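Local coordinates for response regulator (Caulobacter vibrioides, PDB 3N0R), which probably controls the general stress response by anti-anti-sigma regulation, with a receiver domain governing a sigma-like domain that mimics a sigma factor, at residues Glu199-Arg203 / Arg204-Leu208; Phe256-Thr259 / Lys260-Pro264; Tyr77-Phe80 / His81-Leu85. The protein carries 1 engineered substitution. One frame throughout, in Å; residues are numbered along the deposited sequence. Where two conformers were deposited one is given.

Contact 1 (Glu199-Arg203 / Arg204-Leu208)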
ATOM      1  N   GLU A 199      -6.853 -24.477  11.125  1.00 18.78           N
ATOM      2  CA  GLU A 199      -6.174 -25.753  10.954  1.00 19.52           C
ATOM      3  C   GLU A 199      -4.795 -25.564  10.315  1.00 17.98           C
ATOM      4  O   GLU A 199      -3.802 -26.143  10.764  1.00 19.30           O
ATOM      5  CB  GLU A 199      -7.029 -26.674  10.096  1.00 23.95           C
ATOM      6  CG  GLU A 199      -6.522 -28.090  10.023  1.00 29.39           C
ATOM      7  CD  GLU A 199      -7.519 -29.019   9.357  1.00 34.95           C
ATOM      8  OE1 GLU A 199      -8.415 -28.518   8.637  1.00 36.44           O
ATOM      9  OE2 GLU A 199      -7.416 -30.247   9.561  1.00 38.23           O
ATOM     10  N   ALA A 200      -4.739 -24.746   9.270  1.00 17.09           N
ATOM     11  CA  ALA A 200      -3.467 -24.482   8.598  1.00 17.10           C
ATOM     12  C   ALA A 200      -2.431 -23.852   9.529  1.00 15.99           C
ATOM     13  O   ALA A 200      -1.272 -24.278   9.569  1.00 16.94           O
ATOM     14  CB  ALA A 200      -3.682 -23.608   7.378  1.00 17.21           C
ATOM     15  N   VAL A 201      -2.842 -22.826  10.268  1.00 16.64           N
ATOM     16  CA  VAL A 201      -1.914 -22.116  11.145  1.00 16.85           C
ATOM     17  C   VAL A 201      -1.467 -23.005  12.308  1.00 17.77           C
ATOM     18  O   VAL A 201      -0.335 -22.920  12.756  1.00 19.39           O
ATOM     19  CB  VAL A 201      -2.512 -20.787  11.660  1.00 18.08           C
ATOM     20  CG1 VAL A 201      -1.614 -20.179  12.712  1.00 19.84           C
ATOM     21  CG2 VAL A 201      -2.698 -19.806  10.506  1.00 18.00           C
ATOM     22  N   THR A 202      -2.353 -23.877  12.772  1.00 17.66           N
ATOM     23  CA  THR A 202      -2.007 -24.819  13.827  1.00 18.09           C
ATOM     24  C   THR A 202      -0.898 -25.776  13.378  1.00 18.02           C
ATOM     25  O   THR A 202      -0.040 -26.168  14.169  1.00 19.10           O
ATOM     26  CB  THR A 202      -3.251 -25.584  14.290  1.00 19.62           C
ATOM     27  OG1 THR A 202      -4.218 -24.643  14.775  1.00 21.11           O
ATOM     28  CG2 THR A 202      -2.913 -26.561  15.398  1.00 19.93           C
ATOM     29  N   ARG A 203      -0.893 -26.122  12.095  1.00 18.51           N
ATOM     30  CA  ARG A 203       0.164 -26.968  11.552  0.62 20.10           C
ATOM     31  C   ARG A 203       1.477 -26.214  11.363  1.00 20.37           C
ATOM     32  O   ARG A 203       2.552 -26.746  11.664  1.00 22.84           O
ATOM     33  CB  ARG A 203      -0.263 -27.605  10.231  0.62 22.48           C
ATOM     34  CG  ARG A 203      -1.088 -28.856  10.402  0.62 25.47           C
ATOM     35  CD  ARG A 203      -1.207 -29.628   9.099  0.62 28.31           C
ATOM     36  NE  ARG A 203      -1.788 -30.948   9.318  0.62 31.08           N
ATOM     37  CZ  ARG A 203      -3.053 -31.148   9.669  0.62 32.32           C
ATOM     38  NH1 ARG A 203      -3.857 -30.109   9.838  0.62 32.13           N
ATOM     39  NH2 ARG A 203      -3.513 -32.379   9.852  0.62 33.25           N
ATOM     40  N   ARG A 204       1.399 -24.980  10.863  1.00 20.83           N
ATOM     41  CA  ARG A 204       2.602 -24.203  10.609  1.00 23.78           C
ATOM     42  C   ARG A 204       2.276 -22.717  10.597  1.00 22.08           C
ATOM     43  O   ARG A 204       1.335 -22.299   9.943  1.00 22.72           O
ATOM     44  CB  ARG A 204       3.201 -24.613   9.261  1.00 29.49           C
ATOM     45  CG  ARG A 204       4.662 -24.242   9.072  1.00 35.13           C
ATOM     46  CD  ARG A 204       5.247 -24.991   7.884  1.00 39.04           C
ATOM     47  NE  ARG A 204       6.712 -25.049   7.861  1.00 42.33           N
ATOM     48  CZ  ARG A 204       7.535 -24.180   8.448  1.00 44.72           C
ATOM     49  NH1 ARG A 204       7.068 -23.139   9.125  1.00 45.57           N
ATOM     50  NH2 ARG A 204       8.848 -24.352   8.343  1.00 45.51           N
ATOM     51  N   THR A 205       3.044 -21.917  11.327  1.00 23.07           N
ATOM     52  CA  THR A 205       2.844 -20.475  11.312  1.00 22.65           C
ATOM     53  C   THR A 205       3.443 -19.896  10.031  1.00 20.27           C
ATOM     54  O   THR A 205       4.614 -20.102   9.743  1.00 22.38           O
ATOM     55  CB  THR A 205       3.480 -19.792  12.540  1.00 26.37           C
ATOM     56  OG1 THR A 205       3.009 -20.426  13.734  1.00 29.75           O
ATOM     57  CG2 THR A 205       3.128 -18.307  12.579  1.00 27.63           C
ATOM     58  N   PRO A 206       2.634 -19.179   9.249  1.00 17.60           N
ATOM     59  CA  PRO A 206       3.144 -18.613   7.997  1.00 16.57           C
ATOM     60  C   PRO A 206       3.955 -17.340   8.246  1.00 16.16           C
ATOM     61  O   PRO A 206       3.913 -16.787   9.347  1.00 17.59           O
ATOM     62  CB  PRO A 206       1.863 -18.281   7.235  1.00 18.62           C
ATOM     63  CG  PRO A 206       0.889 -17.968   8.293  1.00 19.95           C
ATOM     64  CD  PRO A 206       1.213 -18.861   9.458  1.00 19.21           C
ATOM     65  N   GLY A 207       4.666 -16.874   7.220  1.00 15.70           N
ATOM     66  CA  GLY A 207       5.351 -15.595   7.277  1.00 15.69           C
ATOM     67  C   GLY A 207       4.525 -14.458   6.701  1.00 15.16           C
ATOM     68  O   GLY A 207       4.902 -13.290   6.808  1.00 17.16           O
ATOM     69  N   LEU A 208       3.408 -14.789   6.071  1.00 14.39           N
ATOM     70  CA  LEU A 208       2.553 -13.792   5.434  1.00 14.34           C
ATOM     71  C   LEU A 208       1.193 -14.422   5.209  1.00 13.43           C
ATOM     72  O   LEU A 208       1.108 -15.597   4.852  1.00 14.52           O
ATOM     73  CB  LEU A 208       3.142 -13.362   4.084  1.00 15.26           C
ATOM     74  CG  LEU A 208       2.315 -12.421   3.205  1.00 16.44           C
ATOM     75  CD1 LEU A 208       2.146 -11.052   3.860  1.00 17.90           C
ATOM     76  CD2 LEU A 208       2.970 -12.284   1.837  1.00 17.35           C
TER
HETATM   77  O   HOH W   1       1.817 -22.872  14.392  1.00 30.81           O
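Val201 and Pro206 meet where helix 194-203 gives way to the loop leading into strand 208-212. The two side chains cross at about a right angle, and the CG2 methyl of Val201 approaches Pro206 CD at 4.2 Å. A chi1 of 172° puts CG1 of the valine anti to the backbone N and leaves CG2, beside that N, to meet the proline.

Polar links hold the same turn together. Arg204 N donates to Ala200 O at 3.0 Å, completing the last helical step before Arg204 leaves helical geometry. One residue on, a water bridges the turn: it donates to Val201 O at 2.7 Å and lies 2.8 Å from Thr205 OG1, tying a carbonyl near the helix end to the hydroxyl beyond it. A further touch comes from Val201 CA, whose hydrogen is directed at Arg204 O with 3.5 Å between CA and O.

The two arginines part company at the junction. Arg203 runs back along the helix; in one of its two conformers NH1 lies 3.6 Å from Glu199 OE2, a long salt bridge that remains doubtful. Arg204, its chain likewise extended, pairs instead with Glu162.

In the receiver domain, Val201 and Pro206 both rest on Leu164 of the adjacent strand 162-166. Helix 226-231 meets the pair as well, through Ile228 against Val201 and Leu229 against Pro206, before Leu208 enters the parallel sheet beside strand 162-166.

Contact 2 (Phe256-Thr259 / Lys260-Pro264); sequences FLIT and KPFQP
Ile258 and Phe262 supply the apolar part of this turn, crossing obliquely so that, in one of the two Ile258 conformers, the CD1 methyl of Ile258 sits 3.7 Å from Phe262 CE1. In that conformer the methyl reaches the ring because CG1 of Ile258 stands between the backbone N and the carbonyl carbon (chi1 57°), with the chain extended beyond it. The carbonyl oxygen of Thr259 packs obliquely against the same ring, 3.2 Å from Phe262 CD1.

The polar link is made by solvent. A water donates to Thr259 O at 2.8 Å and accepts from Gln263 N at 2.9 Å, so one molecule spans the turn from the strand end to the N-cap residue of the next helix.

Charge is carried by Lys260, whose extended chain delivers NZ to salt bridges with Glu169 and Asp212, the predicted phosphorylation site. This lysine and the cis peptide linking it to Pro261 match the conserved Lys-Pro pair of receiver domains.

Strand 257-259 forms one edge of the parallel sheet, bonded to strand 236-240. Ile258 packs on Ala270 of helix 264-277 and on Ile176, while Phe262 lies against Ile172 and Leu179, both in helix 170-182.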
ATOM      1  N   PHE A 256      -2.400  -2.913   4.596  1.00 14.89           N
ATOM      2  CA  PHE A 256      -2.079  -3.449   3.275  1.00 15.00           C
ATOM      3  C   PHE A 256      -3.325  -4.089   2.683  1.00 15.33           C
ATOM      4  O   PHE A 256      -3.998  -4.879   3.341  1.00 16.37           O
ATOM      5  CB  PHE A 256      -0.937  -4.475   3.351  1.00 15.65           C
ATOM      6  CG  PHE A 256       0.282  -3.980   4.091  1.00 16.31           C
ATOM      7  CD1 PHE A 256       1.104  -3.002   3.543  1.00 17.11           C
ATOM      8  CD2 PHE A 256       0.605  -4.498   5.341  1.00 16.95           C
ATOM      9  CE1 PHE A 256       2.221  -2.539   4.240  1.00 17.28           C
ATOM     10  CE2 PHE A 256       1.721  -4.049   6.035  1.00 18.11           C
ATOM     11  CZ  PHE A 256       2.523  -3.066   5.485  1.00 18.05           C
ATOM     12  N   LEU A 257      -3.565  -3.766   1.415  0.59 16.23           N
ATOM     13  CA  LEU A 257      -4.804  -4.074   0.724  0.59 17.56           C
ATOM     14  C   LEU A 257      -4.489  -4.472  -0.718  0.59 16.48           C
ATOM     15  O   LEU A 257      -3.611  -3.871  -1.353  0.59 16.78           O
ATOM     16  CB  LEU A 257      -5.698  -2.831   0.745  0.59 20.06           C
ATOM     17  CG  LEU A 257      -7.198  -2.980   0.518  0.59 23.00           C
ATOM     18  CD1 LEU A 257      -7.806  -3.914   1.542  0.59 23.47           C
ATOM     19  CD2 LEU A 257      -7.857  -1.615   0.591  0.59 24.42           C
ATOM     20  N   ILE A 258      -5.192  -5.487  -1.219  1.00 16.78           N
ATOM     21  CA  ILE A 258      -5.171  -5.700  -2.651  0.54 17.50           C
ATOM     22  C   ILE A 258      -6.576  -5.899  -3.172  1.00 18.49           C
ATOM     23  O   ILE A 258      -7.464  -6.446  -2.503  1.00 19.56           O
ATOM     24  CB  ILE A 258      -4.307  -6.902  -3.075  0.54 18.05           C
ATOM     25  CG1 ILE A 258      -4.776  -8.179  -2.393  0.54 18.93           C
ATOM     26  CG2 ILE A 258      -2.837  -6.642  -2.784  0.54 17.92           C
ATOM     27  CD1 ILE A 258      -4.016  -9.412  -2.862  0.54 20.13           C
ATOM     28  N   THR A 259      -6.789  -5.376  -4.369  1.00 19.12           N
ATOM     29  CA  THR A 259      -8.083  -5.443  -5.010  1.00 19.44           C
ATOM     30  C   THR A 259      -8.188  -6.685  -5.881  1.00 21.51           C
ATOM     31  O   THR A 259      -7.248  -7.038  -6.600  1.00 23.77           O
ATOM     32  CB  THR A 259      -8.296  -4.208  -5.899  1.00 20.65           C
ATOM     33  OG1 THR A 259      -8.143  -3.031  -5.093  1.00 20.74           O
ATOM     34  CG2 THR A 259      -9.678  -4.218  -6.536  1.00 22.56           C
ATOM     35  N   LYS A 260      -9.329  -7.356  -5.797  1.00 21.80           N
ATOM     36  CA  LYS A 260      -9.678  -8.402  -6.759  1.00 22.43           C
ATOM     37  C   LYS A 260     -10.749  -7.824  -7.694  1.00 25.29           C
ATOM     38  O   LYS A 260     -11.613  -7.080  -7.243  1.00 26.06           O
ATOM     39  CB  LYS A 260     -10.184  -9.662  -6.042  1.00 22.93           C
ATOM     40  CG  LYS A 260     -11.382  -9.426  -5.125  1.00 23.00           C
ATOM     41  CD  LYS A 260     -11.956 -10.723  -4.557  1.00 24.11           C
ATOM     42  CE  LYS A 260     -13.134 -10.430  -3.640  1.00 25.96           C
ATOM     43  NZ  LYS A 260     -13.760 -11.671  -3.104  1.00 26.88           N
ATOM     44  N   PRO A 261     -10.684  -8.136  -9.004  1.00 25.70           N
ATOM     45  CA  PRO A 261      -9.682  -8.979  -9.673  1.00 24.75           C
ATOM     46  C   PRO A 261      -8.290  -8.344  -9.669  1.00 23.28           C
ATOM     47  O   PRO A 261      -8.162  -7.122  -9.611  1.00 25.14           O
ATOM     48  CB  PRO A 261     -10.212  -9.083 -11.106  1.00 26.93           C
ATOM     49  CG  PRO A 261     -11.009  -7.841 -11.300  1.00 28.11           C
ATOM     50  CD  PRO A 261     -11.636  -7.545  -9.965  1.00 27.23           C
ATOM     51  N   PHE A 262      -7.261  -9.180  -9.755  1.00 22.03           N
ATOM     52  CA  PHE A 262      -5.893  -8.750  -9.502  1.00 21.22           C
ATOM     53  C   PHE A 262      -5.206  -8.116 -10.698  1.00 23.40           C
ATOM     54  O   PHE A 262      -5.284  -8.618 -11.810  1.00 25.08           O
ATOM     55  CB  PHE A 262      -5.063  -9.935  -8.999  1.00 20.88           C
ATOM     56  CG  PHE A 262      -5.663 -10.616  -7.806  1.00 20.05           C
ATOM     57  CD1 PHE A 262      -5.820  -9.929  -6.618  1.00 20.49           C
ATOM     58  CD2 PHE A 262      -6.094 -11.930  -7.879  1.00 20.96           C
ATOM     59  CE1 PHE A 262      -6.381 -10.544  -5.508  1.00 20.12           C
ATOM     60  CE2 PHE A 262      -6.659 -12.558  -6.773  1.00 20.86           C
ATOM     61  CZ  PHE A 262      -6.807 -11.856  -5.585  1.00 20.79           C
ATOM     62  N   GLN A 263      -4.516  -7.010 -10.446  1.00 25.50           N
ATOM     63  CA  GLN A 263      -3.507  -6.513 -11.368  1.00 27.51           C
ATOM     64  C   GLN A 263      -2.188  -6.918 -10.743  1.00 25.44           C
ATOM     65  O   GLN A 263      -1.896  -6.510  -9.625  1.00 25.05           O
ATOM     66  CB  GLN A 263      -3.584  -4.995 -11.501  1.00 31.23           C
ATOM     67  CG  GLN A 263      -4.732  -4.518 -12.367  1.00 35.62           C
ATOM     68  CD  GLN A 263      -4.694  -3.023 -12.600  1.00 39.14           C
ATOM     69  OE1 GLN A 263      -4.775  -2.233 -11.658  1.00 40.34           O
ATOM     70  NE2 GLN A 263      -4.561  -2.623 -13.862  1.00 40.69           N
ATOM     71  N   PRO A 264      -1.397  -7.740 -11.450  1.00 25.16           N
ATOM     72  CA  PRO A 264      -0.191  -8.349 -10.872  1.00 24.86           C
ATOM     73  C   PRO A 264       0.770  -7.381 -10.183  1.00 22.41           C
ATOM     74  O   PRO A 264       1.281  -7.719  -9.121  1.00 22.00           O
ATOM     75  CB  PRO A 264       0.481  -9.007 -12.080  1.00 26.75           C
ATOM     76  CG  PRO A 264      -0.648  -9.335 -12.987  1.00 28.15           C
ATOM     77  CD  PRO A 264      -1.642  -8.212 -12.825  1.00 27.02           C
TER
HETATM   78  O   HOH W   2      -5.121  -5.757  -7.930  1.00 33.58           O

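Contact 3 (Tyr77-Phe80 / His81-Leu85); sequences YRVF and HAIWL
Phe80 meets Trp84 one helical turn further on because their first torsions differ: Phe80 CG is anti to the backbone N (chi1 -177°) and leans along the helix, whereas Trp84 CG is anti to its carbonyl carbon (chi1 -63°) and turns back. Trp84 CD1 thereby sits over the centre of one Phe80 face, 3.8 Å from Phe80 CE2. The phenyl ring and the five-membered ring of the indole are inclined at 47°, an oblique meeting. Leu85 CD1 comes up at the edge of the phenyl ring, near its plane, 4.0 Å from Phe80 CE1. The same leucine methyl also lies above the centre of the His81 imidazole, so one methyl touches the phenyl edge and a face of the imidazole.

A second pair forms on another flank, where Val79 and Ile83 lie side by side and point the same way, with Val79 CG1 3.9 Å from Ile83 CD1. The His81 ring leans back with its edge to the chain, CD2 being 3.3 Å from Tyr77 O.

Phe80-Trp84 and Val79-Ile83 are i to i+4 pairs of an alpha helix, here the last two turns of helix 72-84; Leu85, just past the helix end, is five residues from Phe80. The backbone ladder runs from His81 N to Tyr77 O (2.9 Å), through Ala82 to Arg78 and Ile83 to Val79, to Trp84 N on Phe80 O (3.0 Å). In the sigma2-like region this helix is packed among others: Phe80 abuts Ile34 and Ala38 of helix 31-42 and Val52 of helix 45-60, while Leu85 reaches Leu41.

The polar ends of the rings have partners outside the helix. His81 NE2 bonds to the Tyr37 hydroxyl and Tyr77 OH to Glu126; Trp84 NE1 reaches Tyr51 O, and the indole also stacks on the Tyr51 ring.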
ATOM      1  N   TYR A  77      -1.277  14.102  -5.368  1.00 14.52           N
ATOM      2  CA  TYR A  77      -0.089  13.379  -4.925  1.00 14.93           C
ATOM      3  C   TYR A  77       1.133  14.296  -4.872  1.00 15.17           C
ATOM      4  O   TYR A  77       1.972  14.170  -3.981  1.00 15.18           O
ATOM      5  CB  TYR A  77       0.176  12.136  -5.783  1.00 16.47           C
ATOM      6  CG  TYR A  77      -0.684  10.919  -5.467  1.00 15.97           C
ATOM      7  CD1 TYR A  77      -2.029  10.891  -5.814  1.00 16.62           C
ATOM      8  CD2 TYR A  77      -0.141   9.774  -4.877  1.00 17.77           C
ATOM      9  CE1 TYR A  77      -2.817   9.778  -5.563  1.00 16.87           C
ATOM     10  CE2 TYR A  77      -0.932   8.651  -4.625  1.00 18.40           C
ATOM     11  CZ  TYR A  77      -2.269   8.660  -4.981  1.00 18.39           C
ATOM     12  OH  TYR A  77      -3.065   7.552  -4.749  1.00 21.18           O
ATOM     13  N   ARG A  78       1.250  15.218  -5.828  1.00 14.91           N
ATOM     14  CA  ARG A  78       2.348  16.173  -5.797  1.00 15.70           C
ATOM     15  C   ARG A  78       2.318  17.012  -4.513  1.00 15.33           C
ATOM     16  O   ARG A  78       3.348  17.221  -3.876  1.00 15.90           O
ATOM     17  CB  ARG A  78       2.301  17.055  -7.042  1.00 17.79           C
ATOM     18  CG  ARG A  78       3.391  18.093  -7.115  1.00 21.84           C
ATOM     19  CD  ARG A  78       3.319  18.850  -8.440  1.00 28.75           C
ATOM     20  NE  ARG A  78       4.375  19.850  -8.551  1.00 34.14           N
ATOM     21  CZ  ARG A  78       4.482  20.725  -9.545  1.00 38.43           C
ATOM     22  NH1 ARG A  78       3.591  20.730 -10.528  1.00 39.55           N
ATOM     23  NH2 ARG A  78       5.483  21.595  -9.557  1.00 39.73           N
ATOM     24  N   VAL A  79       1.137  17.490  -4.133  1.00 14.90           N
ATOM     25  CA  VAL A  79       0.986  18.241  -2.889  1.00 15.11           C
ATOM     26  C   VAL A  79       1.382  17.382  -1.682  1.00 14.11           C
ATOM     27  O   VAL A  79       2.104  17.836  -0.794  1.00 14.34           O
ATOM     28  CB  VAL A  79      -0.451  18.787  -2.753  1.00 15.70           C
ATOM     29  CG1 VAL A  79      -0.752  19.183  -1.317  1.00 16.43           C
ATOM     30  CG2 VAL A  79      -0.637  19.969  -3.712  1.00 17.74           C
ATOM     31  N   PHE A  80       0.910  16.137  -1.655  1.00 14.16           N
ATOM     32  CA  PHE A  80       1.264  15.219  -0.577  1.00 13.93           C
ATOM     33  C   PHE A  80       2.788  15.084  -0.460  1.00 13.15           C
ATOM     34  O   PHE A  80       3.347  15.126   0.632  1.00 13.96           O
ATOM     35  CB  PHE A  80       0.626  13.858  -0.849  1.00 14.04           C
ATOM     36  CG  PHE A  80       0.872  12.840   0.232  1.00 13.61           C
ATOM     37  CD1 PHE A  80       2.030  12.070   0.225  1.00 14.81           C
ATOM     38  CD2 PHE A  80      -0.042  12.658   1.263  1.00 14.55           C
ATOM     39  CE1 PHE A  80       2.262  11.132   1.213  1.00 15.04           C
ATOM     40  CE2 PHE A  80       0.178  11.708   2.252  1.00 14.79           C
ATOM     41  CZ  PHE A  80       1.332  10.958   2.242  1.00 15.00           C
ATOM     42  N   HIS A  81       3.460  14.950  -1.602  1.00 12.95           N
ATOM     43  CA  HIS A  81       4.914  14.837  -1.614  1.00 13.94           C
ATOM     44  C   HIS A  81       5.629  16.111  -1.175  1.00 14.20           C
ATOM     45  O   HIS A  81       6.665  16.048  -0.517  1.00 14.89           O
ATOM     46  CB  HIS A  81       5.387  14.392  -2.994  1.00 14.33           C
ATOM     47  CG  HIS A  81       5.339  12.914  -3.183  1.00 14.98           C
ATOM     48  ND1 HIS A  81       6.485  12.172  -3.366  1.00 18.19           N
ATOM     49  CD2 HIS A  81       4.310  12.031  -3.179  1.00 15.81           C
ATOM     50  CE1 HIS A  81       6.170  10.894  -3.473  1.00 18.59           C
ATOM     51  NE2 HIS A  81       4.860  10.773  -3.345  1.00 16.70           N
ATOM     52  N   ALA A  82       5.096  17.270  -1.550  1.00 14.01           N
ATOM     53  CA  ALA A  82       5.666  18.546  -1.102  1.00 14.96           C
ATOM     54  C   ALA A  82       5.611  18.665   0.423  1.00 14.23           C
ATOM     55  O   ALA A  82       6.564  19.126   1.061  1.00 14.96           O
ATOM     56  CB  ALA A  82       4.931  19.723  -1.756  1.00 16.07           C
ATOM     57  N   ILE A  83       4.486  18.258   1.005  1.00 13.48           N
ATOM     58  CA  ILE A  83       4.309  18.357   2.445  1.00 13.90           C
ATOM     59  C   ILE A  83       5.179  17.351   3.197  1.00 13.67           C
ATOM     60  O   ILE A  83       5.852  17.725   4.156  1.00 15.08           O
ATOM     61  CB  ILE A  83       2.830  18.185   2.856  1.00 14.05           C
ATOM     62  CG1 ILE A  83       1.989  19.333   2.285  1.00 15.52           C
ATOM     63  CG2 ILE A  83       2.694  18.122   4.366  1.00 14.71           C
ATOM     64  CD1 ILE A  83       0.479  19.121   2.393  1.00 16.68           C
ATOM     65  N   TRP A  84       5.181  16.092   2.750  1.00 13.20           N
ATOM     66  CA  TRP A  84       5.719  14.999   3.559  1.00 13.33           C
ATOM     67  C   TRP A  84       7.042  14.399   3.105  1.00 13.71           C
ATOM     68  O   TRP A  84       7.756  13.828   3.931  1.00 15.00           O
ATOM     69  CB  TRP A  84       4.680  13.870   3.696  1.00 13.62           C
ATOM     70  CG  TRP A  84       3.438  14.299   4.410  1.00 13.28           C
ATOM     71  CD1 TRP A  84       2.200  14.514   3.865  1.00 13.88           C
ATOM     72  CD2 TRP A  84       3.323  14.590   5.804  1.00 13.72           C
ATOM     73  NE1 TRP A  84       1.328  14.931   4.843  1.00 14.28           N
ATOM     74  CE2 TRP A  84       1.995  14.987   6.043  1.00 14.00           C
ATOM     75  CE3 TRP A  84       4.224  14.561   6.874  1.00 15.03           C
ATOM     76  CZ2 TRP A  84       1.541  15.344   7.316  1.00 15.28           C
ATOM     77  CZ3 TRP A  84       3.776  14.922   8.134  1.00 15.38           C
ATOM     78  CH2 TRP A  84       2.448  15.309   8.346  1.00 15.49           C
ATOM     79  N   LEU A  85       7.360  14.508   1.815  1.00 13.20           N
ATOM     80  CA  LEU A  85       8.399  13.656   1.235  1.00 14.71           C
ATOM     81  C   LEU A  85       9.453  14.434   0.450  1.00 15.23           C
ATOM     82  O   LEU A  85      10.116  13.882  -0.435  1.00 18.34           O
ATOM     83  CB  LEU A  85       7.762  12.580   0.344  1.00 14.90           C
ATOM     84  CG  LEU A  85       6.860  11.587   1.073  1.00 15.55           C
ATOM     85  CD1 LEU A  85       6.076  10.742   0.069  1.00 16.90           C
ATOM     86  CD2 LEU A  85       7.683  10.701   2.009  1.00 16.97           C
TER

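Within the receiver domain, contact 1 closes helix 194-203 before strand 208-212 and contact 2 closes edge strand 257-259 before helix 264-277, their centres 22 Å apart. Contact 3 lies in the sigma2-like region, on the other side of the chain's centre from both. It is the buried one, an aromatic and aliphatic helix flank among other helices. Contact 1 is partly buried, a helix end with a small apolar patch and outlying arginines, and contact 2 is a surface turn. Both receiver turns use a bridging water, whereas contact 3 relies on ring packing and a regular helical ladder. Of the three, contact 2 alone includes a residue paired with the predicted phosphorylation site.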